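Local coordinates for protein pyruvate kinase (Pseudomonas aeruginosa, PDB 6QXL) that probably catalyses the last step of glycolysis, the interconversion of phosphoenolpyruvate and ADP with pyruvate and ATP, and binds glucose 6-phosphate, at residues A[382-387]-A[402-407]; A[389-394]-A[416-421]; A[422-427]-A[441-446]; A[457-462]-A[471-476]. One frame throughout, in Å; residues are numbered along the deposited sequence.

Interaction 1. Residues A[382-387]-A[402-407]; sequences CLTESG and IYAYSP. With G6P (6-O-phosphono-alpha-D-glucopyranose), chain M.
Strands 377-383 and 402-406 belong to a beta-alpha-beta unit of the alpha/beta domain, and the chain leaving strand 377-383 enters the glucose 6-phosphate pocket. Their parallel pairing puts C382 beside A404 and L383 beside Y405. C382 N donates to Y403 O at 2.9 Å, and C382 O accepts from Y405 N. T384 N reaches Y405 O in a nearly straight bond (177°). On the side of L383 and Y405, L383 CD2 lies 3.5 Å from Y405 CB, the two side chains crossing at a slant. The Y405 hydroxyl is held by A440 O of helix 436-446. On the side of C382 and A404, A404 CB meets T384 CG2 at 4.0 Å. Beyond the paired strands, 384-387 curls round the phosphate. E385 N donates to O6 of the sugar phosphate, and both S386 N and S386 OG bind O1P. T384 OG1 accepts from G387 N in an ST motif. S406 OG, anti to its backbone N (chi1 -164°), donates to T384 O at 2.9 Å from 22° outside the carbonyl plane.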
loop_
_atom_site.group_PDB
_atom_site.type_symbol
_atom_site.label_atom_id
_atom_site.label_comp_id
_atom_site.label_asym_id
_atom_site.label_seq_id
_atom_site.Cartn_x
_atom_site.Cartn_y
_atom_site.Cartn_z
ATOM N N CYS A 382 -6.353 30.585 -9.209
ATOM C CA CYS A 382 -5.363 30.897 -8.199
ATOM C C CYS A 382 -4.918 32.345 -8.375
ATOM O O CYS A 382 -4.154 32.663 -9.283
ATOM C CB CYS A 382 -4.198 29.931 -8.307
ATOM S SG CYS A 382 -2.930 30.288 -7.090
ATOM N N LEU A 383 -5.409 33.224 -7.510
ATOM C CA LEU A 383 -4.983 34.613 -7.515
ATOM C C LEU A 383 -3.612 34.656 -6.898
ATOM O O LEU A 383 -3.453 34.325 -5.731
ATOM C CB LEU A 383 -5.943 35.508 -6.737
ATOM C CG LEU A 383 -7.423 35.443 -7.063
ATOM C CD1 LEU A 383 -8.106 36.637 -6.378
ATOM C CD2 LEU A 383 -7.722 35.411 -8.551
ATOM N N THR A 384 -2.622 35.074 -7.677
ATOM C CA THR A 384 -1.247 35.040 -7.226
ATOM C C THR A 384 -0.498 36.283 -7.661
ATOM O O THR A 384 -0.712 36.807 -8.746
ATOM C CB THR A 384 -0.520 33.763 -7.731
ATOM O OG1 THR A 384 0.861 33.772 -7.299
ATOM C CG2 THR A 384 -0.613 33.641 -9.258
ATOM N N GLU A 385 0.426 36.698 -6.813
ATOM C CA GLU A 385 1.254 37.858 -7.041
ATOM C C GLU A 385 2.520 37.449 -7.794
ATOM O O GLU A 385 2.814 38.008 -8.848
ATOM C CB GLU A 385 1.572 38.555 -5.713
ATOM C CG GLU A 385 1.834 40.043 -5.746
ATOM C CD GLU A 385 0.594 40.915 -6.133
ATOM O OE1 GLU A 385 -0.505 40.415 -6.436
ATOM O OE2 GLU A 385 0.721 42.150 -6.188
ATOM N N SER A 386 3.241 36.469 -7.262
ATOM C CA SER A 386 4.527 36.055 -7.798
ATOM C C SER A 386 4.532 34.702 -8.491
ATOM O O SER A 386 5.560 34.289 -9.016
ATOM C CB SER A 386 5.566 36.034 -6.681
ATOM O OG SER A 386 5.416 34.880 -5.868
ATOM N N GLY A 387 3.407 33.998 -8.473
ATOM C CA GLY A 387 3.325 32.638 -9.031
ATOM C C GLY A 387 3.700 31.511 -8.072
ATOM O O GLY A 387 3.639 30.354 -8.450
ATOM N N ILE A 402 -4.947 24.505 -13.831
ATOM C CA ILE A 402 -4.563 25.505 -12.851
ATOM C C ILE A 402 -4.357 26.843 -13.563
ATOM O O ILE A 402 -3.494 26.974 -14.433
ATOM C CB ILE A 402 -3.260 25.093 -12.159
ATOM C CG1 ILE A 402 -3.445 23.738 -11.476
ATOM C CG2 ILE A 402 -2.809 26.174 -11.174
ATOM C CD1 ILE A 402 -2.178 23.131 -10.928
ATOM N N TYR A 403 -5.155 27.842 -13.199
ATOM C CA TYR A 403 -5.049 29.182 -13.794
ATOM C C TYR A 403 -4.394 30.154 -12.840
ATOM O O TYR A 403 -4.909 30.376 -11.758
ATOM C CB TYR A 403 -6.414 29.656 -14.197
ATOM C CG TYR A 403 -6.995 28.826 -15.301
ATOM C CD1 TYR A 403 -6.626 29.037 -16.621
ATOM C CD2 TYR A 403 -7.901 27.815 -15.034
ATOM C CE1 TYR A 403 -7.157 28.261 -17.645
ATOM C CE2 TYR A 403 -8.444 27.058 -16.071
ATOM C CZ TYR A 403 -8.054 27.293 -17.359
ATOM O OH TYR A 403 -8.579 26.539 -18.351
ATOM N N ALA A 404 -3.245 30.697 -13.234
ATOM C CA ALA A 404 -2.547 31.714 -12.450
ATOM C C ALA A 404 -3.059 33.106 -12.877
ATOM O O ALA A 404 -2.744 33.589 -13.979
ATOM C CB ALA A 404 -1.044 31.604 -12.665
ATOM N N TYR A 405 -3.873 33.703 -12.006
ATOM C CA TYR A 405 -4.388 35.058 -12.169
ATOM C C TYR A 405 -3.390 36.032 -11.558
ATOM O O TYR A 405 -3.145 36.012 -10.342
ATOM C CB TYR A 405 -5.745 35.207 -11.489
ATOM C CG TYR A 405 -6.918 34.579 -12.230
ATOM C CD1 TYR A 405 -6.929 33.240 -12.578
ATOM C CD2 TYR A 405 -8.034 35.319 -12.531
ATOM C CE1 TYR A 405 -8.023 32.680 -13.238
ATOM C CE2 TYR A 405 -9.121 34.762 -13.208
ATOM C CZ TYR A 405 -9.109 33.443 -13.542
ATOM O OH TYR A 405 -10.189 32.885 -14.192
ATOM N N SER A 406 -2.797 36.875 -12.391
ATOM C CA SER A 406 -1.839 37.838 -11.900
ATOM C C SER A 406 -1.898 39.110 -12.730
ATOM O O SER A 406 -2.223 39.079 -13.917
ATOM C CB SER A 406 -0.436 37.258 -11.921
ATOM O OG SER A 406 0.446 38.020 -11.118
ATOM N N PRO A 407 -1.627 40.246 -12.097
ATOM C CA PRO A 407 -1.541 41.476 -12.858
ATOM C C PRO A 407 -0.150 41.688 -13.466
ATOM O O PRO A 407 -0.037 42.373 -14.466
ATOM C CB PRO A 407 -1.849 42.534 -11.807
ATOM C CG PRO A 407 -1.302 41.955 -10.530
ATOM C CD PRO A 407 -1.540 40.485 -10.642
HETATM C C1 G6P M . -3.272 36.654 -3.762
HETATM C C2 G6P M . -3.295 38.108 -3.338
HETATM C C3 G6P M . -2.694 38.071 -1.939
HETATM C C4 G6P M . -1.646 36.995 -1.718
HETATM C C5 G6P M . -0.994 36.807 -3.078
HETATM C C6 G6P M . 0.242 35.935 -2.953
HETATM O O1 G6P M . -4.174 36.633 -4.859
HETATM O O2 G6P M . -2.618 38.989 -4.271
HETATM O O3 G6P M . -3.816 37.703 -1.179
HETATM O O4 G6P M . -0.751 37.336 -0.628
HETATM O O5 G6P M . -1.921 36.258 -4.012
HETATM O O6 G6P M . 0.542 35.162 -4.101
HETATM P P G6P M . 1.937 34.292 -4.171
HETATM O O1P G6P M . 2.976 35.173 -4.822
HETATM O O2P G6P M . 1.210 33.285 -5.032
HETATM O O3P G6P M . 2.566 33.925 -2.803
#

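Interaction 2. Residues A[389-394]-A[416-421]; sequences TPLIMS and AMFRGV. With G6P (6-O-phosphono-alpha-D-glucopyranose), chain M.
L391 lies over one face of the F418 ring. Its CD1 sits 4.1 Å from the ring centroid in a CH-pi contact, 16° off the normal and shifted toward the rim. The two side chains cross at about a right angle. L391 CB adds a contact of 3.7 Å to F418 CE2. Beside this pair, S394 CB packs 3.9 Å from V421 CG2 and 3.3 Å from R419 O. P390 CB meets V421 CG1 more loosely, at 4.4 Å. No direct hydrogen bond joins the two segments. A water bridges them instead, donating to S394 O (2.7 Å) and to R419 O. F418 to V421 form a type II turn, with G420 at positive phi. At the start of the helical segment T389 N binds phosphate O2P of the glucose 6-phosphate. Helix 388-394 is thus packed against the turn that leads into strand 421-425, while P390 and M393 lean on strands 377-383 and 402-406, and I392 and M393 on helix 359-373.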
loop_
_atom_site.group_PDB
_atom_site.type_symbol
_atom_site.label_atom_id
_atom_site.label_comp_id
_atom_site.label_asym_id
_atom_site.label_seq_id
_atom_site.Cartn_x
_atom_site.Cartn_y
_atom_site.Cartn_z
ATOM N N THR A 389 2.099 30.313 -5.348
ATOM C CA THR A 389 1.006 29.416 -5.018
ATOM C C THR A 389 0.746 28.374 -6.117
ATOM O O THR A 389 0.674 27.205 -5.816
ATOM C CB THR A 389 -0.246 30.202 -4.593
ATOM O OG1 THR A 389 0.050 30.950 -3.418
ATOM C CG2 THR A 389 -1.377 29.262 -4.253
ATOM N N PRO A 390 0.641 28.775 -7.382
ATOM C CA PRO A 390 0.434 27.751 -8.426
ATOM C C PRO A 390 1.690 26.898 -8.706
ATOM O O PRO A 390 1.569 25.812 -9.238
ATOM C CB PRO A 390 -0.003 28.554 -9.653
ATOM C CG PRO A 390 0.629 29.879 -9.444
ATOM C CD PRO A 390 0.604 30.131 -7.954
ATOM N N LEU A 391 2.871 27.357 -8.312
ATOM C CA LEU A 391 4.024 26.482 -8.322
ATOM C C LEU A 391 3.785 25.260 -7.443
ATOM O O LEU A 391 4.013 24.132 -7.876
ATOM C CB LEU A 391 5.271 27.228 -7.860
ATOM C CG LEU A 391 6.532 26.374 -7.660
ATOM C CD1 LEU A 391 7.000 25.782 -8.955
ATOM C CD2 LEU A 391 7.644 27.183 -7.064
ATOM N N ILE A 392 3.303 25.478 -6.222
ATOM C CA ILE A 392 3.051 24.395 -5.287
ATOM C C ILE A 392 1.908 23.524 -5.810
ATOM O O ILE A 392 2.022 22.302 -5.856
ATOM C CB ILE A 392 2.719 24.912 -3.903
ATOM C CG1 ILE A 392 3.820 25.835 -3.360
ATOM C CG2 ILE A 392 2.479 23.761 -2.933
ATOM C CD1 ILE A 392 5.209 25.265 -3.335
ATOM N N MET A 393 0.830 24.133 -6.261
ATOM C CA MET A 393 -0.277 23.341 -6.786
ATOM C C MET A 393 0.210 22.358 -7.855
ATOM O O MET A 393 -0.175 21.191 -7.851
ATOM C CB MET A 393 -1.377 24.222 -7.367
ATOM C CG MET A 393 -2.079 25.111 -6.351
ATOM S SD MET A 393 -3.373 26.055 -7.153
ATOM C CE MET A 393 -4.119 26.855 -5.748
ATOM N N SER A 394 1.096 22.823 -8.733
ATOM C CA SER A 394 1.484 22.043 -9.897
ATOM C C SER A 394 2.533 20.966 -9.600
ATOM O O SER A 394 2.839 20.169 -10.473
ATOM C CB SER A 394 1.954 22.981 -11.004
ATOM O OG SER A 394 3.063 23.738 -10.590
ATOM N N ALA A 416 4.624 30.100 -17.379
ATOM C CA ALA A 416 4.598 29.388 -18.653
ATOM C C ALA A 416 5.382 28.065 -18.624
ATOM O O ALA A 416 5.050 27.146 -19.351
ATOM C CB ALA A 416 5.099 30.283 -19.778
ATOM N N MET A 417 6.393 27.976 -17.777
ATOM C CA MET A 417 7.127 26.741 -17.612
ATOM C C MET A 417 6.535 25.757 -16.587
ATOM O O MET A 417 7.050 24.654 -16.458
ATOM C CB MET A 417 8.578 27.029 -17.233
ATOM C CG MET A 417 9.583 26.001 -17.770
ATOM S SD MET A 417 11.220 26.380 -17.116
ATOM C CE MET A 417 11.764 27.543 -18.301
ATOM N N PHE A 418 5.464 26.124 -15.883
ATOM C CA PHE A 418 4.879 25.268 -14.853
ATOM C C PHE A 418 3.906 24.284 -15.498
ATOM O O PHE A 418 2.979 24.686 -16.190
ATOM C CB PHE A 418 4.094 26.085 -13.822
ATOM C CG PHE A 418 4.907 27.044 -12.986
ATOM C CD1 PHE A 418 6.261 27.250 -13.176
ATOM C CD2 PHE A 418 4.271 27.766 -11.991
ATOM C CE1 PHE A 418 6.967 28.143 -12.383
ATOM C CE2 PHE A 418 4.967 28.671 -11.201
ATOM C CZ PHE A 418 6.324 28.853 -11.399
ATOM N N ARG A 419 4.072 23.000 -15.234
ATOM C CA ARG A 419 3.193 22.020 -15.825
ATOM C C ARG A 419 1.740 22.240 -15.391
ATOM O O ARG A 419 1.456 22.337 -14.206
ATOM C CB ARG A 419 3.613 20.597 -15.448
ATOM C CG ARG A 419 2.715 19.513 -16.048
ATOM C CD ARG A 419 3.341 18.159 -15.871
ATOM N NE ARG A 419 2.426 17.073 -16.246
ATOM C CZ ARG A 419 2.809 15.868 -16.652
ATOM N NH1 ARG A 419 4.103 15.584 -16.756
ATOM N NH2 ARG A 419 1.903 14.958 -16.967
ATOM N N GLY A 420 0.836 22.287 -16.368
ATOM C CA GLY A 420 -0.595 22.360 -16.117
ATOM C C GLY A 420 -1.123 23.765 -15.788
ATOM O O GLY A 420 -2.315 23.905 -15.535
ATOM N N VAL A 421 -0.266 24.784 -15.784
ATOM C CA VAL A 421 -0.658 26.123 -15.395
ATOM C C VAL A 421 -0.824 27.025 -16.633
ATOM O O VAL A 421 0.032 27.035 -17.504
ATOM C CB VAL A 421 0.384 26.751 -14.468
ATOM C CG1 VAL A 421 -0.068 28.131 -14.003
ATOM C CG2 VAL A 421 0.634 25.837 -13.288
HETATM C C1 G6P M . -3.272 36.654 -3.762
HETATM C C2 G6P M . -3.295 38.108 -3.338
HETATM C C3 G6P M . -2.694 38.071 -1.939
HETATM C C4 G6P M . -1.646 36.995 -1.718
HETATM C C5 G6P M . -0.994 36.807 -3.078
HETATM C C6 G6P M . 0.242 35.935 -2.953
HETATM O O1 G6P M . -4.174 36.633 -4.859
HETATM O O2 G6P M . -2.618 38.989 -4.271
HETATM O O3 G6P M . -3.816 37.703 -1.179
HETATM O O4 G6P M . -0.751 37.336 -0.628
HETATM O O5 G6P M . -1.921 36.258 -4.012
HETATM O O6 G6P M . 0.542 35.162 -4.101
HETATM P P G6P M . 1.937 34.292 -4.171
HETATM O O1P G6P M . 2.976 35.173 -4.822
HETATM O O2P G6P M . 1.210 33.285 -5.032
HETATM O O3P G6P M . 2.566 33.925 -2.803
HETATM O O HOH W 1 1.222 19.795 -12.642
#

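Interaction 3. Residues A[422-427]-A[441-446]; sequences ETIPFD and VDELLK
Strand 422-425 and helix 441-446 run at 116° to each other, with axes 10.1 Å apart at closest approach. This is a helix packed on an end strand of the sheet in the alpha/beta domain. The backbones come nearest at I424 and E443. No hydrogen bond crosses the contact, which rests on side-chain packing. I424 and E443 lie alongside each other, pointing opposite ways. I424 CG2 lies 3.9 Å from E443 CB. I424 CD1 reaches L444 CD2 at 4.4 Å. L444 also packs on Y405, A379 and I381, so it touches strands 377-383 and 402-406 as well as I424. The F426 ring meets E443 with CD2 4.1 Å from E443 CG, the ring and carboxylate planes being 58° apart. The same ring stacks edge-to-face with Y405. The E443 chain bends at chi2 (-71°), which turns CD out of line with the first part of the chain. Its carboxylate pairs with R447, in the loop after the helix, and OE1 lies 3.7 Å from I424 CG2.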
loop_
_atom_site.group_PDB
_atom_site.type_symbol
_atom_site.label_atom_id
_atom_site.label_comp_id
_atom_site.label_asym_id
_atom_site.label_seq_id
_atom_site.Cartn_x
_atom_site.Cartn_y
_atom_site.Cartn_z
ATOM N N GLU A 422 -1.932 27.754 -16.698
ATOM C CA GLU A 422 -2.156 28.754 -17.734
ATOM C C GLU A 422 -2.261 30.130 -17.091
ATOM O O GLU A 422 -2.752 30.271 -15.972
ATOM C CB GLU A 422 -3.427 28.446 -18.526
ATOM C CG GLU A 422 -3.343 27.206 -19.427
ATOM C CD GLU A 422 -4.684 26.606 -19.869
ATOM O OE1 GLU A 422 -5.388 27.341 -20.591
ATOM O OE2 GLU A 422 -4.969 25.407 -19.569
ATOM N N THR A 423 -1.790 31.150 -17.793
ATOM C CA THR A 423 -1.882 32.517 -17.292
ATOM C C THR A 423 -3.208 33.152 -17.694
ATOM O O THR A 423 -3.653 33.032 -18.846
ATOM C CB THR A 423 -0.788 33.387 -17.874
ATOM O OG1 THR A 423 0.479 32.806 -17.587
ATOM C CG2 THR A 423 -0.819 34.727 -17.251
ATOM N N ILE A 424 -3.822 33.829 -16.728
ATOM C CA ILE A 424 -4.960 34.700 -16.983
ATOM C C ILE A 424 -4.620 36.077 -16.403
ATOM O O ILE A 424 -4.595 36.236 -15.184
ATOM C CB ILE A 424 -6.241 34.196 -16.310
ATOM C CG1 ILE A 424 -6.627 32.790 -16.803
ATOM C CG2 ILE A 424 -7.361 35.188 -16.548
ATOM C CD1 ILE A 424 -7.237 32.719 -18.165
ATOM N N PRO A 425 -4.376 37.087 -17.265
ATOM C CA PRO A 425 -4.057 38.416 -16.715
ATOM C C PRO A 425 -5.290 38.995 -16.005
ATOM O O PRO A 425 -6.430 38.867 -16.525
ATOM C CB PRO A 425 -3.677 39.245 -17.942
ATOM C CG PRO A 425 -3.548 38.273 -19.056
ATOM C CD PRO A 425 -4.460 37.118 -18.729
ATOM N N PHE A 426 -5.056 39.551 -14.820
ATOM C CA PHE A 426 -6.132 39.899 -13.911
ATOM C C PHE A 426 -5.578 40.724 -12.769
ATOM O O PHE A 426 -4.498 40.418 -12.235
ATOM C CB PHE A 426 -6.784 38.621 -13.393
ATOM C CG PHE A 426 -8.040 38.822 -12.598
ATOM C CD1 PHE A 426 -7.960 38.921 -11.225
ATOM C CD2 PHE A 426 -9.308 38.803 -13.221
ATOM C CE1 PHE A 426 -9.121 39.068 -10.460
ATOM C CE2 PHE A 426 -10.450 38.917 -12.467
ATOM C CZ PHE A 426 -10.374 39.024 -11.092
ATOM N N ASP A 427 -6.303 41.796 -12.433
ATOM C CA ASP A 427 -5.916 42.702 -11.355
ATOM C C ASP A 427 -7.053 42.828 -10.356
ATOM O O ASP A 427 -7.927 43.678 -10.526
ATOM C CB ASP A 427 -5.526 44.092 -11.870
ATOM C CG ASP A 427 -4.826 44.929 -10.798
ATOM O OD1 ASP A 427 -4.707 44.447 -9.636
ATOM O OD2 ASP A 427 -4.389 46.059 -11.120
ATOM N N VAL A 441 -14.403 34.363 -12.458
ATOM C CA VAL A 441 -15.177 33.336 -13.136
ATOM C C VAL A 441 -15.550 33.764 -14.553
ATOM O O VAL A 441 -15.665 32.932 -15.449
ATOM C CB VAL A 441 -16.408 32.958 -12.298
ATOM C CG1 VAL A 441 -17.352 32.005 -13.042
ATOM C CG2 VAL A 441 -15.935 32.316 -11.003
ATOM N N ASP A 442 -15.745 35.061 -14.762
ATOM C CA ASP A 442 -16.075 35.570 -16.104
ATOM C C ASP A 442 -14.969 35.272 -17.110
ATOM O O ASP A 442 -15.243 34.816 -18.227
ATOM C CB ASP A 442 -16.399 37.076 -16.082
ATOM C CG ASP A 442 -17.819 37.375 -15.599
ATOM O OD1 ASP A 442 -18.715 36.521 -15.762
ATOM O OD2 ASP A 442 -18.033 38.462 -15.016
ATOM N N GLU A 443 -13.724 35.486 -16.687
ATOM C CA GLU A 443 -12.564 35.195 -17.525
ATOM C C GLU A 443 -12.554 33.749 -18.047
ATOM O O GLU A 443 -12.163 33.505 -19.182
ATOM C CB GLU A 443 -11.277 35.488 -16.756
ATOM C CG GLU A 443 -11.062 36.963 -16.422
ATOM C CD GLU A 443 -10.719 37.813 -17.636
ATOM O OE1 GLU A 443 -9.772 37.455 -18.308
ATOM O OE2 GLU A 443 -11.395 38.819 -17.906
ATOM N N LEU A 444 -12.997 32.796 -17.242
ATOM C CA LEU A 444 -13.081 31.417 -17.713
ATOM C C LEU A 444 -14.306 31.166 -18.571
ATOM O O LEU A 444 -14.263 30.358 -19.493
ATOM C CB LEU A 444 -13.046 30.430 -16.537
ATOM C CG LEU A 444 -11.831 30.456 -15.615
ATOM C CD1 LEU A 444 -11.977 29.330 -14.610
ATOM C CD2 LEU A 444 -10.518 30.312 -16.385
ATOM N N LEU A 445 -15.406 31.832 -18.267
ATOM C CA LEU A 445 -16.602 31.736 -19.118
ATOM C C LEU A 445 -16.345 32.299 -20.518
ATOM O O LEU A 445 -16.760 31.671 -21.504
ATOM C CB LEU A 445 -17.770 32.464 -18.475
ATOM C CG LEU A 445 -18.445 31.715 -17.324
ATOM C CD1 LEU A 445 -19.125 32.756 -16.415
ATOM C CD2 LEU A 445 -19.418 30.633 -17.849
ATOM N N LYS A 446 -15.643 33.440 -20.600
ATOM C CA LYS A 446 -15.224 34.002 -21.899
ATOM C C LYS A 446 -14.511 32.948 -22.747
ATOM O O LYS A 446 -14.808 32.789 -23.921
ATOM C CB LYS A 446 -14.267 35.192 -21.723
ATOM C CG LYS A 446 -14.888 36.504 -21.337
ATOM C CD LYS A 446 -13.798 37.548 -21.077
ATOM C CE LYS A 446 -14.444 38.830 -20.596
ATOM N NZ LYS A 446 -13.609 40.080 -20.738
#

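Interaction 4. Residues A[457-462]-A[471-476]; sequences ILTKGD and NTMKVL. With G6P (6-O-phosphono-alpha-D-glucopyranose), chain M.
I457 CG2 packs 3.9 Å from M473 CG on one face of the beta hairpin of strands 455-461 and 470-477. I457 CG1 also meets V475 CG2 at 4.3 Å. On the other face L458 CB touches L476 CD1. The strands are antiparallel. L458 and K474 form a hydrogen-bonded pair, with L458 N to K474 O 2.9 Å and K474 N to L458 O 2.8 Å. Further along, a classic beta bulge sets N471 and T472 opposite the single residue K460, and K460 O accepts from N471 N at 3.0 Å and weakly from T472 N. G461 brings its backbone to the sugar, N lying 2.9 Å from O3 of glucose 6-phosphate. The outer strand pairs with a strand of the second subunit, and K474 makes a salt bridge to D462 of that subunit. At the polar end D462 and N471 cross at about a right angle, their carboxylate and amide planes 72° apart. N471 ND2 donates to D462 OD2 at 3.1 Å, from above the carboxylate plane.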
loop_
_atom_site.group_PDB
_atom_site.type_symbol
_atom_site.label_atom_id
_atom_site.label_comp_id
_atom_site.label_asym_id
_atom_site.label_seq_id
_atom_site.Cartn_x
_atom_site.Cartn_y
_atom_site.Cartn_z
ATOM N N ILE A 457 -12.538 26.136 -7.957
ATOM C CA ILE A 457 -11.850 26.468 -6.710
ATOM C C ILE A 457 -11.198 27.823 -6.888
ATOM O O ILE A 457 -10.561 28.071 -7.909
ATOM C CB ILE A 457 -10.768 25.435 -6.336
ATOM C CG1 ILE A 457 -11.435 24.132 -5.913
ATOM C CG2 ILE A 457 -9.866 25.958 -5.226
ATOM C CD1 ILE A 457 -10.467 23.032 -5.548
ATOM N N LEU A 458 -11.351 28.698 -5.902
ATOM C CA LEU A 458 -10.654 29.960 -5.906
ATOM C C LEU A 458 -9.786 30.021 -4.682
ATOM O O LEU A 458 -10.240 29.706 -3.587
ATOM C CB LEU A 458 -11.654 31.117 -5.925
ATOM C CG LEU A 458 -11.042 32.496 -6.216
ATOM C CD1 LEU A 458 -12.053 33.366 -6.916
ATOM C CD2 LEU A 458 -10.538 33.207 -4.970
ATOM N N THR A 459 -8.540 30.437 -4.858
ATOM C CA THR A 459 -7.641 30.661 -3.728
ATOM C C THR A 459 -7.144 32.078 -3.741
ATOM O O THR A 459 -6.933 32.664 -4.806
ATOM C CB THR A 459 -6.406 29.705 -3.742
ATOM O OG1 THR A 459 -5.547 30.001 -4.854
ATOM C CG2 THR A 459 -6.862 28.232 -3.820
ATOM N N LYS A 460 -6.944 32.626 -2.554
ATOM C CA LYS A 460 -6.466 33.989 -2.406
ATOM C C LYS A 460 -6.013 34.204 -0.980
ATOM O O LYS A 460 -6.082 33.292 -0.148
ATOM C CB LYS A 460 -7.568 34.976 -2.763
ATOM C CG LYS A 460 -8.726 34.976 -1.802
ATOM C CD LYS A 460 -9.753 36.062 -2.127
ATOM C CE LYS A 460 -10.714 36.108 -0.931
ATOM N NZ LYS A 460 -11.922 36.916 -1.181
ATOM N N GLY A 461 -5.568 35.421 -0.709
ATOM C CA GLY A 461 -5.256 35.861 0.647
ATOM C C GLY A 461 -6.179 36.998 1.045
ATOM O O GLY A 461 -7.216 37.237 0.394
ATOM N N ASP A 462 -5.793 37.712 2.093
ATOM C CA ASP A 462 -6.659 38.758 2.671
ATOM C C ASP A 462 -6.560 40.056 1.881
ATOM O O ASP A 462 -7.583 40.586 1.445
ATOM C CB ASP A 462 -6.324 39.009 4.140
ATOM C CG ASP A 462 -6.604 37.798 5.035
ATOM O OD1 ASP A 462 -7.688 37.147 4.865
ATOM O OD2 ASP A 462 -5.735 37.525 5.918
ATOM N N ASN A 471 -4.198 32.263 1.910
ATOM C CA ASN A 471 -4.715 31.593 3.095
ATOM C C ASN A 471 -6.174 31.162 3.006
ATOM O O ASN A 471 -6.758 30.829 4.020
ATOM C CB ASN A 471 -4.506 32.492 4.307
ATOM C CG ASN A 471 -5.422 33.720 4.304
ATOM O OD1 ASN A 471 -6.236 33.953 3.376
ATOM N ND2 ASN A 471 -5.327 34.486 5.381
ATOM N N THR A 472 -6.772 31.150 1.819
ATOM C CA THR A 472 -8.193 30.912 1.710
ATOM C C THR A 472 -8.470 30.027 0.512
ATOM O O THR A 472 -7.852 30.191 -0.531
ATOM C CB THR A 472 -8.954 32.258 1.536
ATOM O OG1 THR A 472 -8.622 33.145 2.619
ATOM C CG2 THR A 472 -10.484 32.066 1.450
ATOM N N MET A 473 -9.431 29.128 0.640
ATOM C CA MET A 473 -9.845 28.271 -0.450
ATOM C C MET A 473 -11.341 28.300 -0.473
ATOM O O MET A 473 -11.961 28.035 0.545
ATOM C CB MET A 473 -9.368 26.824 -0.212
ATOM C CG MET A 473 -9.709 25.847 -1.335
ATOM S SD MET A 473 -9.352 24.121 -0.959
ATOM C CE MET A 473 -10.962 23.619 -0.351
ATOM N N LYS A 474 -11.928 28.611 -1.624
ATOM C CA LYS A 474 -13.380 28.642 -1.776
ATOM C C LYS A 474 -13.759 27.708 -2.884
ATOM O O LYS A 474 -13.045 27.577 -3.864
ATOM C CB LYS A 474 -13.888 30.050 -2.143
ATOM C CG LYS A 474 -13.865 31.086 -1.018
ATOM C CD LYS A 474 -14.174 32.496 -1.508
ATOM C CE LYS A 474 -14.966 33.375 -0.507
ATOM N NZ LYS A 474 -16.422 33.278 -0.823
ATOM N N VAL A 475 -14.908 27.080 -2.756
ATOM C CA VAL A 475 -15.452 26.222 -3.796
ATOM C C VAL A 475 -16.760 26.870 -4.261
ATOM O O VAL A 475 -17.705 26.993 -3.487
ATOM C CB VAL A 475 -15.679 24.794 -3.252
ATOM C CG1 VAL A 475 -16.360 23.896 -4.276
ATOM C CG2 VAL A 475 -14.361 24.194 -2.823
ATOM N N LEU A 476 -16.793 27.281 -5.522
ATOM C CA LEU A 476 -17.857 28.119 -6.060
ATOM C C LEU A 476 -18.574 27.427 -7.193
ATOM O O LEU A 476 -17.965 26.716 -7.971
ATOM C CB LEU A 476 -17.292 29.443 -6.548
ATOM C CG LEU A 476 -16.381 30.170 -5.557
ATOM C CD1 LEU A 476 -15.751 31.410 -6.222
ATOM C CD2 LEU A 476 -17.125 30.535 -4.291
HETATM C C1 G6P M . -3.272 36.654 -3.762
HETATM C C2 G6P M . -3.295 38.108 -3.338
HETATM C C3 G6P M . -2.694 38.071 -1.939
HETATM C C4 G6P M . -1.646 36.995 -1.718
HETATM C C5 G6P M . -0.994 36.807 -3.078
HETATM C C6 G6P M . 0.242 35.935 -2.953
HETATM O O1 G6P M . -4.174 36.633 -4.859
HETATM O O2 G6P M . -2.618 38.989 -4.271
HETATM O O3 G6P M . -3.816 37.703 -1.179
HETATM O O4 G6P M . -0.751 37.336 -0.628
HETATM O O5 G6P M . -1.921 36.258 -4.012
HETATM O O6 G6P M . 0.542 35.162 -4.101
HETATM P P G6P M . 1.937 34.292 -4.171
HETATM O O1P G6P M . 2.976 35.173 -4.822
HETATM O O2P G6P M . 1.210 33.285 -5.032
HETATM O O3P G6P M . 2.566 33.925 -2.803
#

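In the fold
All four contacts lie in the alpha/beta domain and gather round one five-stranded mixed sheet, ordered 421-425, 402-406, 377-383, 455-461, 470-477. Interaction 1 joins two central strands. Interaction 4 forms the hairpin at one end, and interaction 3 packs helix 436-446 beside the opposite end. Along the chain, interactions 1 and 2 alternate their segments, then 3 and 4 follow. The centre of interaction 1 lies about 10 Å from the centres of interactions 2 and 3. The centres of interactions 1 and 4 are about 12 Å apart. The regulator site draws on the end of strand 377-383 and the turn after it, the start of helix 388-394, and the end of strand 455-461. Interaction 4 carries the sheet into a second subunit.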